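Local coordinates for sulfotransferase (Mycobacterium tuberculosis, PDB 2ZQ5), which probably transfers a sulfuryl group from the donor PAPS to an acceptor substrate, as sulfotransferases do, at residues L182-V185 with S186-A189; A197-L200 with S201-D204; R256-E259 with T260-S264; E298-N301 with A302-K306. All coordinates share one frame; numbering follows the deposited sequence.

All four are local contacts within the sulfotransferase domain. Interactions 1 and 2 touch, with centres about 10 Å apart: His183, Val185 and Glu188 pack on helix 194-201, and the His183 and Trp199 rings meet. Interaction 4 sits near the end of helix 282-304; its nearest atoms are about 6 Å from interaction 2 and about 9 Å from interaction 1. Interaction 3 follows strand 250-255, with its centre about 21 Å from those of interactions 1 and 4. It is the one tied to a site by sequence: Arg256 and Ser264 have the spacing of the 3'-phosphate-binding motif of sulfotransferases, so this turn probably borders the PAPS pocket.

Interaction 1. Residues L182-V185 with S186-A189; sequences LHSV and SYEA
Leu182 meets Tyr187 through one methyl branch. Its CD1 lies 3.5 Å from Tyr187 OH, and the two side chains approach at a slant. Tyr187 sets CG beside its own backbone N (chi1 -57°), which sends the ring back along the chain toward Leu182. Both residues also pack on helix 36-50, where Leu43 and Tyr47 touch Tyr187. His183 turns from this turn and meets Trp199 instead. Ser184 OG pairs with Ser186 OG at 2.8 Å, a hydrogen bond in which either hydroxyl may be the donor. Ser184 CB touches the Tyr187 ring at CE2 (3.7 Å), while Ser186 OG stands over the centre of one ring face. Ser184 O accepts a hydrogen bond from a water 2.8 Å away; the same water accepts from Glu188 N and donates to Glu188 OE1. Val185 packs on Pro233 and Leu200. Its carbonyl O lies 3.5 Å from Glu188 CG; chi1 of the glutamate (72°) puts CG there, and the chain then runs on extended to its carboxylate.

The chemistry is that of a buried turn closed by side chains and one water. The water uses both protons and accepts a third bond, so it fixes Glu188 OE1 against the backbone. Glu188 OE2 goes the other way, to Thr292 and Arg295, so the carboxylate ties this loop to helix 282-304.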
loop_
_atom_site.group_PDB
_atom_site.type_symbol
_atom_site.label_atom_id
_atom_site.label_comp_id
_atom_site.label_asym_id
_atom_site.label_seq_id
_atom_site.Cartn_x
_atom_site.Cartn_y
_atom_site.Cartn_z
ATOM N N LEU A 182 -7.456 -9.241 -0.958
ATOM C CA LEU A 182 -6.886 -9.560 -2.263
ATOM C C LEU A 182 -7.277 -8.539 -3.335
ATOM O O LEU A 182 -7.393 -8.875 -4.515
ATOM C CB LEU A 182 -7.258 -10.983 -2.711
ATOM C CG LEU A 182 -6.485 -12.157 -2.078
ATOM C CD1 LEU A 182 -4.983 -11.880 -2.110
ATOM C CD2 LEU A 182 -6.947 -12.372 -0.650
ATOM N N HIS A 183 -7.493 -7.297 -2.902
ATOM C CA HIS A 183 -7.807 -6.179 -3.799
ATOM C C HIS A 183 -6.646 -5.210 -3.611
ATOM O O HIS A 183 -6.564 -4.514 -2.595
ATOM C CB HIS A 183 -9.116 -5.479 -3.410
ATOM C CG HIS A 183 -10.353 -6.203 -3.847
ATOM N ND1 HIS A 183 -10.744 -7.409 -3.307
ATOM C CD2 HIS A 183 -11.302 -5.874 -4.757
ATOM C CE1 HIS A 183 -11.879 -7.791 -3.862
ATOM N NE2 HIS A 183 -12.240 -6.877 -4.745
ATOM N N SER A 184 -5.746 -5.161 -4.585
ATOM C CA SER A 184 -4.571 -4.303 -4.476
ATOM C C SER A 184 -3.921 -4.061 -5.829
ATOM O O SER A 184 -3.868 -4.964 -6.662
ATOM C CB SER A 184 -3.557 -4.963 -3.534
ATOM O OG SER A 184 -2.343 -4.235 -3.482
ATOM N N VAL A 185 -3.430 -2.845 -6.054
ATOM C CA VAL A 185 -2.758 -2.559 -7.318
ATOM C C VAL A 185 -1.272 -2.901 -7.221
ATOM O O VAL A 185 -0.508 -2.663 -8.158
ATOM C CB VAL A 185 -2.926 -1.076 -7.755
ATOM C CG1 VAL A 185 -4.384 -0.796 -8.088
ATOM C CG2 VAL A 185 -2.433 -0.137 -6.666
ATOM N N SER A 186 -0.861 -3.475 -6.091
ATOM C CA SER A 186 0.537 -3.855 -5.911
ATOM C C SER A 186 0.882 -5.052 -6.793
ATOM O O SER A 186 1.983 -5.141 -7.338
ATOM C CB SER A 186 0.811 -4.210 -4.443
ATOM O OG SER A 186 0.105 -5.381 -4.052
ATOM N N TYR A 187 -0.072 -5.959 -6.953
ATOM C CA TYR A 187 0.159 -7.169 -7.735
ATOM C C TYR A 187 0.556 -6.921 -9.179
ATOM O O TYR A 187 1.541 -7.487 -9.656
ATOM C CB TYR A 187 -1.075 -8.074 -7.684
ATOM C CG TYR A 187 -1.477 -8.441 -6.276
ATOM C CD1 TYR A 187 -0.557 -9.005 -5.393
ATOM C CD2 TYR A 187 -2.766 -8.190 -5.813
ATOM C CE1 TYR A 187 -0.910 -9.306 -4.078
ATOM C CE2 TYR A 187 -3.128 -8.487 -4.500
ATOM C CZ TYR A 187 -2.196 -9.041 -3.642
ATOM O OH TYR A 187 -2.544 -9.315 -2.338
ATOM N N GLU A 188 -0.194 -6.071 -9.870
ATOM C CA GLU A 188 0.084 -5.785 -11.269
ATOM C C GLU A 188 1.358 -4.971 -11.494
ATOM O O GLU A 188 1.835 -4.867 -12.621
ATOM C CB GLU A 188 -1.115 -5.080 -11.903
ATOM C CG GLU A 188 -1.319 -3.647 -11.457
ATOM C CD GLU A 188 -2.676 -3.127 -11.863
ATOM O OE1 GLU A 188 -3.682 -3.562 -11.259
ATOM O OE2 GLU A 188 -2.743 -2.301 -12.797
ATOM N N ALA A 189 1.908 -4.398 -10.427
ATOM C CA ALA A 189 3.137 -3.617 -10.529
ATOM C C ALA A 189 4.360 -4.487 -10.218
ATOM O O ALA A 189 5.497 -4.035 -10.331
ATOM C CB ALA A 189 3.078 -2.431 -9.571
HETATM O O HOH W 1 -2.851 -5.341 -9.239
#

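Interaction 2. Residues A197-L200 with S201-D204; sequences ADWL and SRQD
Trp199 sends CG anti to its backbone N (chi1 176°), and Gln203 bends at chi2 (-50°), which lays the amide over the indole. The ring and amide planes are 6° apart and stacked. Gln203 CG stands almost directly above the six-membered ring, 3.5 Å from its centroid, a CH-pi contact. The amide nitrogen comes down over the same face near the rim. Gln203 NE2 also donates to Trp199 O at 2.9 Å, so the one side chain grips both the ring and the carbonyl of a single residue. Arg202 N reaches Trp199 O at 3.0 Å from the opposite face of its plane. That carbonyl therefore holds two donors at the C-terminal end of the helix.

Asp198 and Arg202 form a salt bridge on the outer side. Arg202 NH2 meets Asp198 OD2 at 2.8 Å, in the guanidinium plane but from above the carboxylate. Arg202 NE to Asp198 OD2 is weak. The guanidinium lays one face over Trp199 CA. A water donates to Asp198 OD1 and takes a weak bond from Arg202 NE. Ser201 OG donates to Asp198 O at 2.7 Å.

The backbone bonds change along the turn. Ser201 N bonds Ala197 O at 3.0 Å, four residues back, while Gln203 N bonds Leu200 O at 3.1 Å, three back. The chain leaves helix 194-201 through this turn and goes on to helix 206-219. Trp199 packs against Ala39 and Val42 of helix 36-50, and its NE1 is hydrogen-bonded to Glu38 of the same helix.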
loop_
_atom_site.group_PDB
_atom_site.type_symbol
_atom_site.label_atom_id
_atom_site.label_comp_id
_atom_site.label_asym_id
_atom_site.label_seq_id
_atom_site.Cartn_x
_atom_site.Cartn_y
_atom_site.Cartn_z
ATOM N N ALA A 197 -5.513 -7.181 -13.376
ATOM C CA ALA A 197 -5.565 -5.724 -13.420
ATOM C C ALA A 197 -6.891 -5.265 -14.036
ATOM O O ALA A 197 -7.527 -4.334 -13.542
ATOM C CB ALA A 197 -4.386 -5.178 -14.232
ATOM N N ASP A 198 -7.296 -5.935 -15.112
ATOM C CA ASP A 198 -8.538 -5.629 -15.818
ATOM C C ASP A 198 -9.743 -5.886 -14.922
ATOM O O ASP A 198 -10.657 -5.065 -14.835
ATOM C CB ASP A 198 -8.643 -6.496 -17.076
ATOM C CG ASP A 198 -9.968 -6.326 -17.798
ATOM O OD1 ASP A 198 -10.213 -5.232 -18.342
ATOM O OD2 ASP A 198 -10.764 -7.291 -17.816
ATOM N N TRP A 199 -9.740 -7.040 -14.261
ATOM C CA TRP A 199 -10.822 -7.407 -13.362
ATOM C C TRP A 199 -10.931 -6.372 -12.243
ATOM O O TRP A 199 -12.014 -5.870 -11.940
ATOM C CB TRP A 199 -10.548 -8.793 -12.765
ATOM C CG TRP A 199 -11.564 -9.241 -11.752
ATOM C CD1 TRP A 199 -12.769 -9.833 -12.002
ATOM C CD2 TRP A 199 -11.474 -9.100 -10.328
ATOM N NE1 TRP A 199 -13.435 -10.070 -10.820
ATOM C CE2 TRP A 199 -12.662 -9.628 -9.779
ATOM C CE3 TRP A 199 -10.502 -8.576 -9.464
ATOM C CZ2 TRP A 199 -12.906 -9.647 -8.400
ATOM C CZ3 TRP A 199 -10.745 -8.594 -8.091
ATOM C CH2 TRP A 199 -11.940 -9.127 -7.576
ATOM N N LEU A 200 -9.796 -6.045 -11.634
ATOM C CA LEU A 200 -9.783 -5.085 -10.541
ATOM C C LEU A 200 -10.329 -3.717 -10.951
ATOM O O LEU A 200 -11.016 -3.059 -10.164
ATOM C CB LEU A 200 -8.359 -4.947 -9.989
ATOM C CG LEU A 200 -8.188 -4.111 -8.718
ATOM C CD1 LEU A 200 -9.057 -4.684 -7.596
ATOM C CD2 LEU A 200 -6.718 -4.109 -8.312
ATOM N N SER A 201 -10.042 -3.299 -12.182
ATOM C CA SER A 201 -10.512 -1.998 -12.663
ATOM C C SER A 201 -12.038 -1.923 -12.743
ATOM O O SER A 201 -12.602 -0.834 -12.815
ATOM C CB SER A 201 -9.911 -1.683 -14.035
ATOM O OG SER A 201 -10.578 -2.388 -15.062
ATOM N N ARG A 202 -12.700 -3.076 -12.721
ATOM C CA ARG A 202 -14.160 -3.135 -12.798
ATOM C C ARG A 202 -14.824 -3.379 -11.442
ATOM O O ARG A 202 -16.048 -3.426 -11.350
ATOM C CB ARG A 202 -14.590 -4.251 -13.761
ATOM C CG ARG A 202 -14.251 -3.999 -15.224
ATOM C CD ARG A 202 -14.665 -5.167 -16.113
ATOM N NE ARG A 202 -13.614 -6.176 -16.257
ATOM C CZ ARG A 202 -13.701 -7.426 -15.814
ATOM N NH1 ARG A 202 -14.794 -7.840 -15.187
ATOM N NH2 ARG A 202 -12.697 -8.270 -16.008
ATOM N N GLN A 203 -14.024 -3.520 -10.389
ATOM C CA GLN A 203 -14.568 -3.808 -9.066
ATOM C C GLN A 203 -14.938 -2.621 -8.200
ATOM O O GLN A 203 -14.393 -1.527 -8.341
ATOM C CB GLN A 203 -13.583 -4.669 -8.266
ATOM C CG GLN A 203 -13.185 -5.965 -8.937
ATOM C CD GLN A 203 -14.385 -6.750 -9.414
ATOM O OE1 GLN A 203 -15.241 -7.152 -8.619
ATOM N NE2 GLN A 203 -14.461 -6.971 -10.721
ATOM N N ASP A 204 -15.881 -2.862 -7.298
ATOM C CA ASP A 204 -16.291 -1.858 -6.334
ATOM C C ASP A 204 -15.355 -2.092 -5.148
ATOM O O ASP A 204 -15.377 -3.158 -4.531
ATOM C CB ASP A 204 -17.744 -2.077 -5.910
ATOM C CG ASP A 204 -18.114 -1.280 -4.681
ATOM O OD1 ASP A 204 -17.534 -0.191 -4.483
ATOM O OD2 ASP A 204 -18.989 -1.744 -3.917
HETATM O O HOH W 2 -12.900 -5.078 -18.670
HETATM O O HOH W 3 -12.555 -0.194 -9.778
#

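Interaction 3. Residues R256-E259 with T260-S264; sequences RPVE and TIMAS
Thr260 and Ile261 meet Arg256, Pro257 and Val258 in the turn between strand 250-255 and helix 262-272. The spacing of Arg256 and Ser264, eight residues apart, matches the 3'-phosphate-binding motif of sulfotransferases, so this turn probably borders the PAPS site.

Thr260 closes the turn. Its OG1 lies between its own backbone N and carbonyl carbon (chi1 67°), and from there it donates to Pro257 O at 2.6 Å, in the carbonyl plane. Thr260 N donates to the same Pro257 O at 3.0 Å, from above that plane. Two donors from one residue thus fix the proline carbonyl.

Ile261 holds the N-cap position. Its CG2 lies 3.5 Å from Arg256 CD and covers one face of the guanidinium. Arg256 is fully extended, which carries its tip to Arg101, whose carbonyl accepts from NH1. Ile261 itself packs on Thr102.

Val258 offers one carbonyl to two amides. Ile261 N reaches Val258 O at 3.0 Å and Met262 N at 2.9 Å, the latter nearly in line with the C=O bond. The Val258 side chain runs beside that of Met262 in the same direction, with Val258 CG1 3.9 Å from Met262 CE. The pair packs against helix 282-304, through Leu297 for Val258 and through Ala289 and Met290 for Met262.

A water links the threonine to the arginine: it donates to Thr260 OG1 at 2.7 Å and accepts from Arg256 NE at 2.9 Å.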
loop_
_atom_site.group_PDB
_atom_site.type_symbol
_atom_site.label_atom_id
_atom_site.label_comp_id
_atom_site.label_asym_id
_atom_site.label_seq_id
_atom_site.Cartn_x
_atom_site.Cartn_y
_atom_site.Cartn_z
ATOM N N ARG A 256 4.473 14.831 -10.038
ATOM C CA ARG A 256 5.797 14.931 -10.635
ATOM C C ARG A 256 5.630 14.457 -12.072
ATOM O O ARG A 256 5.014 13.423 -12.313
ATOM C CB ARG A 256 6.796 14.044 -9.894
ATOM C CG ARG A 256 8.241 14.326 -10.263
ATOM C CD ARG A 256 9.179 13.430 -9.495
ATOM N NE ARG A 256 10.574 13.779 -9.732
ATOM C CZ ARG A 256 11.606 13.144 -9.184
ATOM N NH1 ARG A 256 11.403 12.119 -8.367
ATOM N NH2 ARG A 256 12.845 13.542 -9.444
ATOM N N PRO A 257 6.151 15.218 -13.049
ATOM C CA PRO A 257 6.018 14.814 -14.451
ATOM C C PRO A 257 6.443 13.360 -14.607
ATOM O O PRO A 257 7.599 13.016 -14.381
ATOM C CB PRO A 257 6.938 15.789 -15.175
ATOM C CG PRO A 257 6.803 17.032 -14.343
ATOM C CD PRO A 257 6.895 16.485 -12.936
ATOM N N VAL A 258 5.501 12.516 -15.008
ATOM C CA VAL A 258 5.764 11.089 -15.125
ATOM C C VAL A 258 6.906 10.694 -16.054
ATOM O O VAL A 258 7.590 9.703 -15.799
ATOM C CB VAL A 258 4.461 10.337 -15.501
ATOM C CG1 VAL A 258 4.713 8.835 -15.589
ATOM C CG2 VAL A 258 3.389 10.621 -14.443
ATOM N N GLU A 259 7.140 11.461 -17.115
ATOM C CA GLU A 259 8.229 11.115 -18.019
ATOM C C GLU A 259 9.588 11.191 -17.320
ATOM O O GLU A 259 10.567 10.620 -17.801
ATOM C CB GLU A 259 8.228 12.022 -19.264
ATOM C CG GLU A 259 8.571 13.480 -18.994
ATOM C CD GLU A 259 7.352 14.332 -18.694
ATOM O OE1 GLU A 259 6.346 13.791 -18.193
ATOM O OE2 GLU A 259 7.405 15.553 -18.951
ATOM N N THR A 260 9.651 11.881 -16.181
ATOM C CA THR A 260 10.909 12.003 -15.448
ATOM C C THR A 260 11.118 10.900 -14.414
ATOM O O THR A 260 12.181 10.824 -13.801
ATOM C CB THR A 260 11.031 13.368 -14.721
ATOM O OG1 THR A 260 10.065 13.449 -13.668
ATOM C CG2 THR A 260 10.813 14.510 -15.696
ATOM N N ILE A 261 10.115 10.046 -14.221
ATOM C CA ILE A 261 10.234 8.962 -13.248
ATOM C C ILE A 261 9.860 7.570 -13.763
ATOM O O ILE A 261 10.130 6.573 -13.091
ATOM C CB ILE A 261 9.383 9.237 -11.975
ATOM C CG1 ILE A 261 7.919 9.487 -12.357
ATOM C CG2 ILE A 261 9.955 10.422 -11.208
ATOM C CD1 ILE A 261 6.982 9.555 -11.163
ATOM N N MET A 262 9.250 7.490 -14.943
ATOM C CA MET A 262 8.836 6.197 -15.490
ATOM C C MET A 262 9.975 5.178 -15.558
ATOM O O MET A 262 9.794 4.018 -15.180
ATOM C CB MET A 262 8.205 6.378 -16.876
ATOM C CG MET A 262 7.685 5.081 -17.517
ATOM S SD MET A 262 6.544 4.079 -16.501
ATOM C CE MET A 262 5.065 5.060 -16.566
ATOM N N ALA A 263 11.148 5.590 -16.028
ATOM C CA ALA A 263 12.264 4.647 -16.102
ATOM C C ALA A 263 12.632 4.143 -14.709
ATOM O O ALA A 263 12.861 2.950 -14.513
ATOM C CB ALA A 263 13.474 5.305 -16.762
ATOM N N SER A 264 12.672 5.059 -13.744
ATOM C CA SER A 264 13.011 4.719 -12.365
ATOM C C SER A 264 11.980 3.756 -11.782
ATOM O O SER A 264 12.329 2.815 -11.066
ATOM C CB SER A 264 13.071 5.991 -11.515
ATOM O OG SER A 264 13.382 5.694 -10.164
HETATM O O HOH W 4 11.169 15.372 -12.075
HETATM O O HOH W 5 12.010 8.367 -17.009
#

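Interaction 4. Residues E298-N301 with A302-K306; sequences ERFN and AARAK
Phe300 and Arg304 lie one turn apart on helix 282-304. Arg304 NH1 comes up at the edge of the Phe300 ring, near its plane and 4.0 Å from Phe300 CE2. The ring and guanidinium planes are 65° apart, so the two do not stack. Arg304 is extended from CG to NE (chi1 176°), which carries its guanidinium past the ring. There NH2 forms a salt bridge with Asp314, and NH1 is hydrogen-bonded elsewhere in the structure. A water near Asn301 OD1 is a weak acceptor for NH1.

The backbone donors and acceptors pair in the regular way, each N with the carbonyl four residues back. Ala302 N bonds Glu298 O at 2.9 Å, Ala303 N bonds Arg299 O at 3.0 Å, and Arg304 N bonds Phe300 O at 2.9 Å. Near the end of the helix Ala303 O accepts from Lys306 NZ at 3.2 Å. Lys306 N adds only a weak bond to it. Lys306 NZ also pairs with Asp240.

On the outer side neighbours satisfy each other. Arg299 grips Glu298 side-on, with NE on OE1 at 2.7 Å and NH2 on the syn lone pair of OE2 at 3.0 Å. Ala302 CB fits beside this pair, 3.3 Å from Arg299 NH2.

Phe300 also packs on Val251 and Gln253 of strand 250-255 and on Phe312 of strand 312-316. Helix 282-304 lies on the route between these neighbouring parallel strands, the beta-alpha-beta crossover of P-loop folds.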
loop_
_atom_site.group_PDB
_atom_site.type_symbol
_atom_site.label_atom_id
_atom_site.label_comp_id
_atom_site.label_asym_id
_atom_site.label_seq_id
_atom_site.Cartn_x
_atom_site.Cartn_y
_atom_site.Cartn_z
ATOM N N GLU A 298 -5.838 8.907 -14.084
ATOM C CA GLU A 298 -7.066 9.297 -14.766
ATOM C C GLU A 298 -8.279 9.013 -13.883
ATOM O O GLU A 298 -9.172 9.852 -13.758
ATOM C CB GLU A 298 -7.188 8.555 -16.100
ATOM C CG GLU A 298 -8.362 8.993 -16.973
ATOM C CD GLU A 298 -9.693 8.451 -16.491
ATOM O OE1 GLU A 298 -9.752 7.250 -16.156
ATOM O OE2 GLU A 298 -10.680 9.217 -16.463
ATOM N N ARG A 299 -8.306 7.839 -13.258
ATOM C CA ARG A 299 -9.424 7.480 -12.389
ATOM C C ARG A 299 -9.533 8.406 -11.182
ATOM O O ARG A 299 -10.637 8.716 -10.731
ATOM C CB ARG A 299 -9.288 6.028 -11.919
ATOM C CG ARG A 299 -9.498 4.981 -13.017
ATOM C CD ARG A 299 -10.952 4.913 -13.474
ATOM N NE ARG A 299 -11.347 6.076 -14.264
ATOM C CZ ARG A 299 -12.604 6.386 -14.573
ATOM N NH1 ARG A 299 -13.606 5.620 -14.159
ATOM N NH2 ARG A 299 -12.859 7.466 -15.296
ATOM N N PHE A 300 -8.393 8.847 -10.655
ATOM C CA PHE A 300 -8.406 9.750 -9.509
ATOM C C PHE A 300 -9.000 11.088 -9.941
ATOM O O PHE A 300 -9.845 11.642 -9.248
ATOM C CB PHE A 300 -6.990 9.969 -8.968
ATOM C CG PHE A 300 -6.949 10.704 -7.654
ATOM C CD1 PHE A 300 -7.382 10.092 -6.483
ATOM C CD2 PHE A 300 -6.476 12.016 -7.590
ATOM C CE1 PHE A 300 -7.346 10.767 -5.264
ATOM C CE2 PHE A 300 -6.434 12.704 -6.372
ATOM C CZ PHE A 300 -6.870 12.076 -5.205
ATOM N N ASN A 301 -8.560 11.601 -11.087
ATOM C CA ASN A 301 -9.088 12.871 -11.586
ATOM C C ASN A 301 -10.590 12.793 -11.834
ATOM O O ASN A 301 -11.338 13.689 -11.446
ATOM C CB ASN A 301 -8.410 13.281 -12.897
ATOM C CG ASN A 301 -7.009 13.804 -12.696
ATOM O OD1 ASN A 301 -6.640 14.221 -11.600
ATOM N ND2 ASN A 301 -6.223 13.809 -13.766
ATOM N N ALA A 302 -11.029 11.724 -12.487
ATOM C CA ALA A 302 -12.442 11.559 -12.805
ATOM C C ALA A 302 -13.325 11.507 -11.566
ATOM O O ALA A 302 -14.381 12.138 -11.523
ATOM C CB ALA A 302 -12.646 10.294 -13.646
ATOM N N ALA A 303 -12.885 10.767 -10.555
ATOM C CA ALA A 303 -13.652 10.617 -9.327
ATOM C C ALA A 303 -13.609 11.830 -8.405
ATOM O O ALA A 303 -14.595 12.160 -7.753
ATOM C CB ALA A 303 -13.174 9.383 -8.571
ATOM N N ARG A 304 -12.461 12.491 -8.354
ATOM C CA ARG A 304 -12.276 13.653 -7.494
ATOM C C ARG A 304 -13.242 14.803 -7.785
ATOM O O ARG A 304 -13.637 15.536 -6.877
ATOM C CB ARG A 304 -10.829 14.125 -7.626
ATOM C CG ARG A 304 -10.466 15.393 -6.883
ATOM C CD ARG A 304 -8.998 15.697 -7.124
ATOM N NE ARG A 304 -8.583 16.964 -6.537
ATOM C CZ ARG A 304 -7.327 17.391 -6.519
ATOM N NH1 ARG A 304 -6.366 16.647 -7.057
ATOM N NH2 ARG A 304 -7.029 18.555 -5.962
ATOM N N ALA A 305 -13.630 14.950 -9.046
ATOM C CA ALA A 305 -14.525 16.031 -9.448
ATOM C C ALA A 305 -15.855 16.119 -8.693
ATOM O O ALA A 305 -16.370 17.217 -8.472
ATOM C CB ALA A 305 -14.790 15.942 -10.951
ATOM N N LYS A 306 -16.411 14.981 -8.288
ATOM C CA LYS A 306 -17.701 14.980 -7.599
ATOM C C LYS A 306 -17.645 15.330 -6.117
ATOM O O LYS A 306 -18.686 15.453 -5.473
ATOM C CB LYS A 306 -18.379 13.616 -7.741
ATOM C CG LYS A 306 -17.858 12.574 -6.768
ATOM C CD LYS A 306 -18.664 11.288 -6.826
ATOM C CE LYS A 306 -18.471 10.583 -8.151
ATOM N NZ LYS A 306 -17.037 10.265 -8.365
HETATM O O HOH W 6 -5.781 15.252 -9.477
#